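Lipolytic enzyme, G-D-S-L family (Bacteroides thetaiotaomicron, PDB 7BR2) metabolises the drug diltiazem and is a gut microbial serine esterase of the SGNH (GDSL) hydrolase family. Local coordinates at residues A[235-240]-A[306-311]; A[312-317]-A[326-331]; A[375-380]-A[392-397]. One frame throughout, in Å; residues are numbered along the deposited sequence.

Contact 1 of 3, residues A[235-240]-A[306-311]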
loop_
_atom_site.group_PDB
_atom_site.type_symbol
_atom_site.label_atom_id
_atom_site.label_comp_id
_atom_site.label_asym_id
_atom_site.label_seq_id
_atom_site.Cartn_x
_atom_site.Cartn_y
_atom_site.Cartn_z
ATOM N N GLU A 235 11.477 -25.406 12.060
ATOM C CA GLU A 235 11.033 -26.509 12.895
ATOM C C GLU A 235 12.261 -27.147 13.513
ATOM O O GLU A 235 13.131 -27.643 12.783
ATOM C CB GLU A 235 10.251 -27.557 12.104
ATOM C CG GLU A 235 9.562 -28.591 12.987
ATOM C CD GLU A 235 8.860 -29.683 12.193
ATOM O OE1 GLU A 235 8.345 -29.411 11.083
ATOM O OE2 GLU A 235 8.831 -30.829 12.688
ATOM N N ILE A 236 12.321 -27.123 14.846
ATOM C CA ILE A 236 13.396 -27.710 15.635
ATOM C C ILE A 236 12.838 -28.872 16.450
ATOM O O ILE A 236 11.875 -28.704 17.212
ATOM C CB ILE A 236 14.053 -26.669 16.560
ATOM C CG1 ILE A 236 14.832 -25.624 15.753
ATOM C CG2 ILE A 236 14.903 -27.355 17.619
ATOM C CD1 ILE A 236 14.025 -24.432 15.304
ATOM N N ASN A 237 13.458 -30.039 16.314
ATOM C CA ASN A 237 13.159 -31.159 17.196
ATOM C C ASN A 237 14.091 -31.110 18.400
ATOM O O ASN A 237 15.314 -31.211 18.255
ATOM C CB ASN A 237 13.251 -32.488 16.442
ATOM C CG ASN A 237 12.997 -33.690 17.344
ATOM O OD1 ASN A 237 13.775 -33.962 18.258
ATOM N ND2 ASN A 237 11.857 -34.349 17.153
ATOM N N ALA A 238 13.502 -30.980 19.590
ATOM C CA ALA A 238 14.306 -30.775 20.789
ATOM C C ALA A 238 15.126 -32.006 21.154
ATOM O O ALA A 238 16.259 -31.870 21.623
ATOM C CB ALA A 238 13.408 -30.363 21.956
ATOM N N ASN A 239 14.608 -33.207 20.901
ATOM C CA ASN A 239 15.346 -34.399 21.299
ATOM C C ASN A 239 16.480 -34.749 20.341
ATOM O O ASN A 239 17.422 -35.438 20.745
ATOM C CB ASN A 239 14.396 -35.592 21.413
ATOM C CG ASN A 239 13.208 -35.312 22.323
ATOM O OD1 ASN A 239 12.069 -35.632 21.982
ATOM N ND2 ASN A 239 13.470 -34.718 23.493
ATOM N N LYS A 240 16.456 -34.238 19.113
ATOM C CA LYS A 240 17.492 -34.569 18.146
ATOM C C LYS A 240 18.526 -33.464 18.017
ATOM O O LYS A 240 19.663 -33.732 17.612
ATOM C CB LYS A 240 16.872 -34.880 16.782
ATOM C CG LYS A 240 16.137 -36.226 16.745
ATOM C CD LYS A 240 16.001 -36.795 15.331
ATOM C CE LYS A 240 14.817 -36.210 14.568
ATOM N NZ LYS A 240 14.499 -37.017 13.345
ATOM N N LYS A 306 8.252 -23.562 15.125
ATOM C CA LYS A 306 7.744 -24.863 15.539
ATOM C C LYS A 306 8.865 -25.609 16.244
ATOM O O LYS A 306 9.916 -25.867 15.646
ATOM C CB LYS A 306 7.233 -25.673 14.339
ATOM C CG LYS A 306 6.349 -26.845 14.735
ATOM C CD LYS A 306 5.963 -27.709 13.559
ATOM C CE LYS A 306 4.887 -27.044 12.721
ATOM N NZ LYS A 306 4.897 -27.592 11.342
ATOM N N VAL A 307 8.622 -25.996 17.492
ATOM C CA VAL A 307 9.580 -26.750 18.287
ATOM C C VAL A 307 8.837 -27.996 18.744
ATOM O O VAL A 307 8.026 -27.944 19.674
ATOM C CB VAL A 307 10.104 -25.958 19.487
ATOM C CG1 VAL A 307 11.198 -26.738 20.207
ATOM C CG2 VAL A 307 10.575 -24.583 19.048
ATOM N N THR A 308 9.097 -29.117 18.094
ATOM C CA THR A 308 8.509 -30.391 18.494
ATOM C C THR A 308 9.556 -31.106 19.327
ATOM O O THR A 308 10.614 -31.459 18.806
ATOM C CB THR A 308 8.127 -31.247 17.290
ATOM O OG1 THR A 308 9.327 -31.648 16.628
ATOM C CG2 THR A 308 7.273 -30.454 16.311
ATOM N N GLY A 309 9.188 -31.484 20.536
ATOM C CA GLY A 309 10.117 -32.003 21.514
ATOM C C GLY A 309 9.442 -31.957 22.858
ATOM O O GLY A 309 8.216 -31.988 22.919
ATOM N N LEU A 310 10.220 -31.921 23.936
ATOM C CA LEU A 310 9.651 -32.038 25.277
ATOM C C LEU A 310 8.518 -31.070 25.548
ATOM O O LEU A 310 8.389 -30.046 24.855
ATOM C CB LEU A 310 10.747 -31.847 26.312
ATOM C CG LEU A 310 11.769 -32.970 26.422
ATOM C CD1 LEU A 310 12.468 -32.623 27.690
ATOM C CD2 LEU A 310 11.196 -34.418 26.484
ATOM N N LYS A 311 7.688 -31.387 26.536
ATOM C CA LYS A 311 6.436 -30.687 26.742
ATOM C C LYS A 311 6.403 -30.103 28.160
ATOM O O LYS A 311 7.339 -30.251 28.952
ATOM C CB LYS A 311 5.255 -31.637 26.487
ATOM C CG LYS A 311 5.348 -32.439 25.167
ATOM C CD LYS A 311 4.628 -31.762 23.987
ATOM C CE LYS A 311 4.982 -32.415 22.653
ATOM N NZ LYS A 311 3.896 -32.209 21.644
#
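The two inner strands of a mixed four-stranded sheet, 232-237 and 303-308, run side by side here in parallel, their short segments inclined by 18°. I236 makes the alternating bonds of a parallel pair: its N gives a bond to K306 O (2.8 Å, nearly along the C=O axis), and its O takes a weak one from T308 N. A238 N continues the series to T308 O at 3.0 Å, but from above the carbonyl plane. E235, K306, N237 and T308 point to one face. There E235, with CG anti to its backbone N and the chain extended, lies alongside K306, CG meeting CD at 3.7 Å; the tips form a long salt bridge, OE1 to NZ 3.9 Å. An alanine in place of E235 removes the carboxylate and CG, and would probably leave the K306 methylenes less well held along this face. I236 and V307 occupy the other face, where I236 packs on I261 and F263 of strand 260-267 in the neighbouring sheet. At the end of its strand N237 forms an Asx motif: chi1 178° puts CG anti to the backbone N, and OD1 takes K240 N at 2.8 Å in the carbonyl plane, with a weak second bond from N239 N. The chain turns there with A238 CB packed 3.7 Å from G309 CA, on the side where any residue but glycine would carry its CB.

Contact 2 of 3, residues A[312-317]-A[326-331]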
loop_
_atom_site.group_PDB
_atom_site.type_symbol
_atom_site.label_atom_id
_atom_site.label_comp_id
_atom_site.label_asym_id
_atom_site.label_seq_id
_atom_site.Cartn_x
_atom_site.Cartn_y
_atom_site.Cartn_z
ATOM N N GLY A 312 5.307 -29.425 28.463
ATOM C CA GLY A 312 5.234 -28.575 29.628
ATOM C C GLY A 312 5.027 -27.145 29.179
ATOM O O GLY A 312 4.592 -26.909 28.045
ATOM N N GLN A 313 5.322 -26.180 30.043
ATOM C CA GLN A 313 5.211 -24.773 29.678
ATOM C C GLN A 313 6.573 -24.098 29.618
ATOM O O GLN A 313 7.425 -24.296 30.497
ATOM C CB GLN A 313 4.266 -24.004 30.596
ATOM C CG GLN A 313 2.841 -24.257 30.164
ATOM C CD GLN A 313 1.841 -23.491 30.968
ATOM O OE1 GLN A 313 1.584 -22.318 30.709
ATOM N NE2 GLN A 313 1.253 -24.157 31.963
ATOM N N TYR A 314 6.764 -23.318 28.561
ATOM C CA TYR A 314 8.018 -22.654 28.305
ATOM C C TYR A 314 7.775 -21.165 28.106
ATOM O O TYR A 314 6.686 -20.721 27.710
ATOM C CB TYR A 314 8.730 -23.257 27.064
ATOM C CG TYR A 314 9.205 -24.704 27.231
ATOM C CD1 TYR A 314 8.309 -25.762 27.175
ATOM C CD2 TYR A 314 10.551 -25.007 27.441
ATOM C CE1 TYR A 314 8.732 -27.080 27.328
ATOM C CE2 TYR A 314 10.982 -26.330 27.595
ATOM C CZ TYR A 314 10.062 -27.356 27.540
ATOM O OH TYR A 314 10.467 -28.665 27.691
ATOM N N LYS A 315 8.813 -20.404 28.415
ATOM C CA LYS A 315 8.877 -18.976 28.185
ATOM C C LYS A 315 9.799 -18.741 27.004
ATOM O O LYS A 315 10.926 -19.259 26.976
ATOM C CB LYS A 315 9.375 -18.231 29.411
ATOM C CG LYS A 315 9.236 -16.740 29.263
ATOM C CD LYS A 315 9.678 -16.016 30.511
ATOM C CE LYS A 315 10.435 -16.897 31.481
ATOM N NZ LYS A 315 10.286 -16.372 32.873
ATOM N N LEU A 316 9.279 -18.031 26.006
ATOM C CA LEU A 316 10.032 -17.693 24.811
ATOM C C LEU A 316 10.753 -16.376 25.040
ATOM O O LEU A 316 10.120 -15.373 25.381
ATOM C CB LEU A 316 9.113 -17.579 23.599
ATOM C CG LEU A 316 9.795 -16.958 22.378
ATOM C CD1 LEU A 316 10.978 -17.799 21.906
ATOM C CD2 LEU A 316 8.795 -16.744 21.265
ATOM N N LEU A 317 12.071 -16.391 24.864
ATOM C CA LEU A 317 12.888 -15.191 24.862
ATOM C C LEU A 317 13.664 -15.122 23.554
ATOM O O LEU A 317 14.105 -16.145 23.030
ATOM C CB LEU A 317 13.864 -15.169 26.041
ATOM C CG LEU A 317 13.314 -15.188 27.469
ATOM C CD1 LEU A 317 13.282 -16.600 27.984
ATOM C CD2 LEU A 317 14.166 -14.322 28.371
ATOM N N TRP A 326 4.099 -20.133 26.433
ATOM C CA TRP A 326 3.294 -21.065 25.665
ATOM C C TRP A 326 3.451 -22.463 26.248
ATOM O O TRP A 326 4.493 -22.806 26.818
ATOM C CB TRP A 326 3.707 -21.097 24.184
ATOM C CG TRP A 326 3.246 -19.941 23.317
ATOM C CD1 TRP A 326 2.136 -19.902 22.519
ATOM C CD2 TRP A 326 3.900 -18.678 23.148
ATOM N NE1 TRP A 326 2.058 -18.692 21.871
ATOM C CE2 TRP A 326 3.128 -17.922 22.243
ATOM C CE3 TRP A 326 5.062 -18.108 23.681
ATOM C CZ2 TRP A 326 3.482 -16.632 21.860
ATOM C CZ3 TRP A 326 5.409 -16.830 23.300
ATOM C CH2 TRP A 326 4.625 -16.106 22.399
ATOM N N ASP A 327 2.421 -23.278 26.074
ATOM C CA ASP A 327 2.587 -24.703 26.291
ATOM C C ASP A 327 3.219 -25.348 25.068
ATOM O O ASP A 327 2.996 -24.926 23.928
ATOM C CB ASP A 327 1.266 -25.386 26.604
ATOM C CG ASP A 327 1.465 -26.836 26.959
ATOM O OD1 ASP A 327 1.632 -27.650 26.025
ATOM O OD2 ASP A 327 1.521 -27.153 28.168
ATOM N N ALA A 328 4.017 -26.389 25.315
ATOM C CA ALA A 328 4.732 -27.034 24.223
ATOM C C ALA A 328 3.815 -27.719 23.222
ATOM O O ALA A 328 4.278 -28.057 22.129
ATOM C CB ALA A 328 5.736 -28.040 24.769
ATOM N N ALA A 329 2.539 -27.921 23.546
ATOM C CA ALA A 329 1.593 -28.327 22.515
ATOM C C ALA A 329 1.459 -27.236 21.457
ATOM O O ALA A 329 1.497 -27.511 20.250
ATOM C CB ALA A 329 0.237 -28.657 23.140
ATOM N N ASP A 330 1.323 -25.978 21.898
ATOM C CA ASP A 330 1.304 -24.851 20.967
ATOM C C ASP A 330 2.613 -24.753 20.193
ATOM O O ASP A 330 2.608 -24.567 18.969
ATOM C CB ASP A 330 1.046 -23.551 21.727
ATOM C CG ASP A 330 -0.370 -23.451 22.246
ATOM O OD1 ASP A 330 -1.293 -23.887 21.525
ATOM O OD2 ASP A 330 -0.555 -22.950 23.379
ATOM N N LEU A 331 3.744 -24.897 20.887
ATOM C CA LEU A 331 5.038 -24.812 20.220
ATOM C C LEU A 331 5.184 -25.894 19.152
ATOM O O LEU A 331 5.715 -25.638 18.063
ATOM C CB LEU A 331 6.157 -24.901 21.257
ATOM C CG LEU A 331 6.199 -23.728 22.240
ATOM C CD1 LEU A 331 7.220 -23.926 23.356
ATOM C CD2 LEU A 331 6.499 -22.459 21.477
#
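W326 and L316 cross obliquely, the indole reaching along the hairpin so that its CZ3 corner comes 3.8 Å from L316 CB. Y314 shares a face with W326. Both have CG anti to the carbonyl carbon, but on neighbouring antiparallel strands, so the Y314 ring runs the opposite way, toward the helix, CE1 lying 4.1 Å from A328 CB, while its CB meets L331 CD1. L316 and L331 continue this apolar layer to I445 and L447 of strand 443-449. Q313 and D327 sit on the opposite face and cross at about a right angle, Q313 CG 3.8 Å from D327 OD2. With CG anti to the backbone N (chi1 -174°), D327 offers the anti lone pair of OD1 to A329 N at 2.7 Å, an almost straight bond. Its OD2 lies only 3.1 Å from G312 O, two acceptors whose repulsion is probably eased by the amides of the helix start. Y314 and W326 exchange two backbone bonds, Y314 N to W326 O and W326 N to Y314 O, and A328 N closes on G312 O at 2.8 Å. These are the features of an antiparallel beta hairpin whose second strand runs straight into a helix with an aspartate N-cap.

Contact 3 of 3, residues A[375-380]-A[392-397]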
loop_
_atom_site.group_PDB
_atom_site.type_symbol
_atom_site.label_atom_id
_atom_site.label_comp_id
_atom_site.label_asym_id
_atom_site.label_seq_id
_atom_site.Cartn_x
_atom_site.Cartn_y
_atom_site.Cartn_z
ATOM N N GLY A 375 -3.259 21.373 -11.226
ATOM C CA GLY A 375 -4.610 21.777 -10.916
ATOM C C GLY A 375 -4.850 23.273 -10.945
ATOM O O GLY A 375 -6.007 23.691 -10.877
ATOM N N PHE A 376 -3.797 24.098 -11.048
ATOM C CA PHE A 376 -4.004 25.538 -11.194
ATOM C C PHE A 376 -3.093 26.171 -12.251
ATOM O O PHE A 376 -3.586 26.808 -13.187
ATOM C CB PHE A 376 -3.827 26.264 -9.858
ATOM C CG PHE A 376 -3.891 27.748 -9.980
ATOM C CD1 PHE A 376 -5.106 28.386 -10.191
ATOM C CD2 PHE A 376 -2.740 28.518 -9.892
ATOM C CE1 PHE A 376 -5.174 29.764 -10.310
ATOM C CE2 PHE A 376 -2.804 29.895 -10.005
ATOM C CZ PHE A 376 -4.027 30.520 -10.215
ATOM N N PHE A 377 -1.770 26.008 -12.122
ATOM C CA PHE A 377 -0.854 26.802 -12.944
ATOM C C PHE A 377 -0.875 26.400 -14.412
ATOM O O PHE A 377 -0.705 27.263 -15.277
ATOM C CB PHE A 377 0.575 26.719 -12.395
ATOM C CG PHE A 377 0.791 27.578 -11.200
ATOM C CD1 PHE A 377 0.635 28.952 -11.298
ATOM C CD2 PHE A 377 1.137 27.030 -9.975
ATOM C CE1 PHE A 377 0.803 29.768 -10.195
ATOM C CE2 PHE A 377 1.317 27.845 -8.860
ATOM C CZ PHE A 377 1.150 29.217 -8.974
ATOM N N GLN A 378 -1.098 25.118 -14.717
ATOM C CA GLN A 378 -1.127 24.677 -16.110
ATOM C C GLN A 378 -2.199 25.412 -16.908
ATOM O O GLN A 378 -1.970 25.823 -18.050
ATOM C CB GLN A 378 -1.367 23.174 -16.183
ATOM C CG GLN A 378 -1.241 22.612 -17.588
ATOM C CD GLN A 378 -1.372 21.096 -17.627
ATOM O OE1 GLN A 378 -2.091 20.506 -16.827
ATOM N NE2 GLN A 378 -0.655 20.458 -18.556
ATOM N N GLN A 379 -3.385 25.582 -16.331
ATOM C CA GLN A 379 -4.449 26.260 -17.055
ATOM C C GLN A 379 -4.148 27.740 -17.244
ATOM O O GLN A 379 -4.743 28.375 -18.126
ATOM C CB GLN A 379 -5.768 26.077 -16.314
ATOM C CG GLN A 379 -6.373 24.644 -16.323
ATOM C CD GLN A 379 -5.427 23.537 -15.799
ATOM O OE1 GLN A 379 -5.015 22.635 -16.562
ATOM N NE2 GLN A 379 -5.025 23.646 -14.518
ATOM N N LYS A 380 -3.212 28.295 -16.470
ATOM C CA LYS A 380 -2.812 29.687 -16.610
ATOM C C LYS A 380 -1.565 29.857 -17.452
ATOM O O LYS A 380 -1.033 30.974 -17.526
ATOM C CB LYS A 380 -2.600 30.336 -15.241
ATOM C CG LYS A 380 -3.825 30.259 -14.342
ATOM C CD LYS A 380 -4.871 31.262 -14.841
ATOM C CE LYS A 380 -5.977 31.469 -13.818
ATOM N NZ LYS A 380 -7.060 30.458 -14.027
ATOM N N GLU A 392 2.196 36.191 -9.054
ATOM C CA GLU A 392 1.197 37.216 -9.335
ATOM C C GLU A 392 -0.151 36.588 -9.663
ATOM O O GLU A 392 -1.192 37.031 -9.161
ATOM C CB GLU A 392 1.677 38.114 -10.479
ATOM C CG GLU A 392 2.582 39.237 -10.007
ATOM C CD GLU A 392 3.356 39.893 -11.130
ATOM O OE1 GLU A 392 3.125 39.545 -12.308
ATOM O OE2 GLU A 392 4.210 40.757 -10.824
ATOM N N VAL A 393 -0.157 35.575 -10.538
ATOM C CA VAL A 393 -1.428 34.963 -10.926
ATOM C C VAL A 393 -2.056 34.224 -9.746
ATOM O O VAL A 393 -3.278 34.294 -9.516
ATOM C CB VAL A 393 -1.232 34.058 -12.155
ATOM C CG1 VAL A 393 -2.425 33.170 -12.374
ATOM C CG2 VAL A 393 -0.974 34.924 -13.390
ATOM N N MET A 394 -1.238 33.527 -8.959
ATOM C CA MET A 394 -1.779 32.875 -7.771
ATOM C C MET A 394 -2.398 33.892 -6.821
ATOM O O MET A 394 -3.481 33.662 -6.267
ATOM C CB MET A 394 -0.699 32.064 -7.058
ATOM C CG MET A 394 -1.169 31.553 -5.704
ATOM S SD MET A 394 0.090 30.611 -4.842
ATOM C CE MET A 394 -0.010 29.057 -5.697
ATOM N N ASP A 395 -1.707 35.013 -6.596
ATOM C CA ASP A 395 -2.256 36.044 -5.726
ATOM C C ASP A 395 -3.561 36.589 -6.283
ATOM O O ASP A 395 -4.488 36.897 -5.527
ATOM C CB ASP A 395 -1.251 37.176 -5.547
ATOM C CG ASP A 395 -0.102 36.797 -4.636
ATOM O OD1 ASP A 395 -0.217 35.791 -3.913
ATOM O OD2 ASP A 395 0.900 37.536 -4.615
ATOM N N GLU A 396 -3.633 36.758 -7.603
ATOM C CA GLU A 396 -4.855 37.231 -8.241
ATOM C C GLU A 396 -6.002 36.252 -8.079
ATOM O O GLU A 396 -7.158 36.632 -8.296
ATOM C CB GLU A 396 -4.634 37.458 -9.736
ATOM C CG GLU A 396 -3.781 38.644 -10.082
ATOM C CD GLU A 396 -3.252 38.549 -11.506
ATOM O OE1 GLU A 396 -3.726 37.650 -12.248
ATOM O OE2 GLU A 396 -2.376 39.374 -11.874
ATOM N N ASN A 397 -5.704 34.983 -7.795
ATOM C CA ASN A 397 -6.750 33.973 -7.733
ATOM C C ASN A 397 -7.061 33.409 -6.353
ATOM O O ASN A 397 -8.032 32.659 -6.231
ATOM C CB ASN A 397 -6.403 32.811 -8.676
ATOM C CG ASN A 397 -6.768 33.111 -10.106
ATOM O OD1 ASN A 397 -7.856 32.758 -10.547
ATOM N ND2 ASN A 397 -5.869 33.773 -10.842
#
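F376 carries its ring with CG anti to the backbone N (chi1 174°), whereas F377 keeps CG beside its N (chi1 -78°), and both rings thereby reach the helix 388-397. Opposite them M394 stretches out with CG anti to its N, then bends at chi3 (-78°) so that the terminal methyl swings over to F377, CE lying 3.5 Å from CZ. The rings also meet each other: CD2 of F376 stands 3.6 Å above the plane of the F377 ring, over its centre, while F377 CE1 lies at the F376 edge. The tip of F376 pushes in among three residues of the second helix. Its CZ touches N397 CB at 3.6 Å and V393 CG1 at 3.8 Å, and its CE2 rests near the M394 backbone at CA. N397 CG lies in the plane of the F376 ring, at its edge, with the amide steeply inclined to the ring. That amide is fixed from within its own helix, ND2 giving a bond to V393 O at 3.0 Å that is nearly straight at the hydrogen, though it arrives above the carbonyl plane. K380 CG stands over one face of F376, displaced toward the rim, also meets V393 CG1 at 3.8 Å, and the side chain then approaches N397 tip to tip, CE 3.8 Å from ND2. L404 of helix 402-406 backs F376, M394 and N397, and the ring of Y411 meets that of F377. No hydrogen bond passes between the two segments. Methyl, methylene and aromatic carbons, with the N397 amide in van der Waals contact, do the joining, so the fit of 375-380 against helix 388-397 rests here on shape and dispersion, and N397 spends one amide N-H on its own helix.

Contacts 1 and 2 are neighbours in space and in sequence: 306-311 leads directly into 312-317, and their centres lie 11 Å apart. V307 N and L331 O, 3.0 Å apart, probably share a hydrogen bond between the two, and K311 CA packs against A328 CB at 3.4 Å. Together they join the mixed sheet to the hairpin of the antiparallel one. Contact 3, where 375-380 meets helix 388-397, stands on the opposite side of the chain's centre, its own centre 69 Å from that of contact 1 and 66 Å from that of contact 2; the nearest atoms are still about 53 and 51 Å away. The likely catalytic triad, S28, D204 and H207, draws no residue from any of the three.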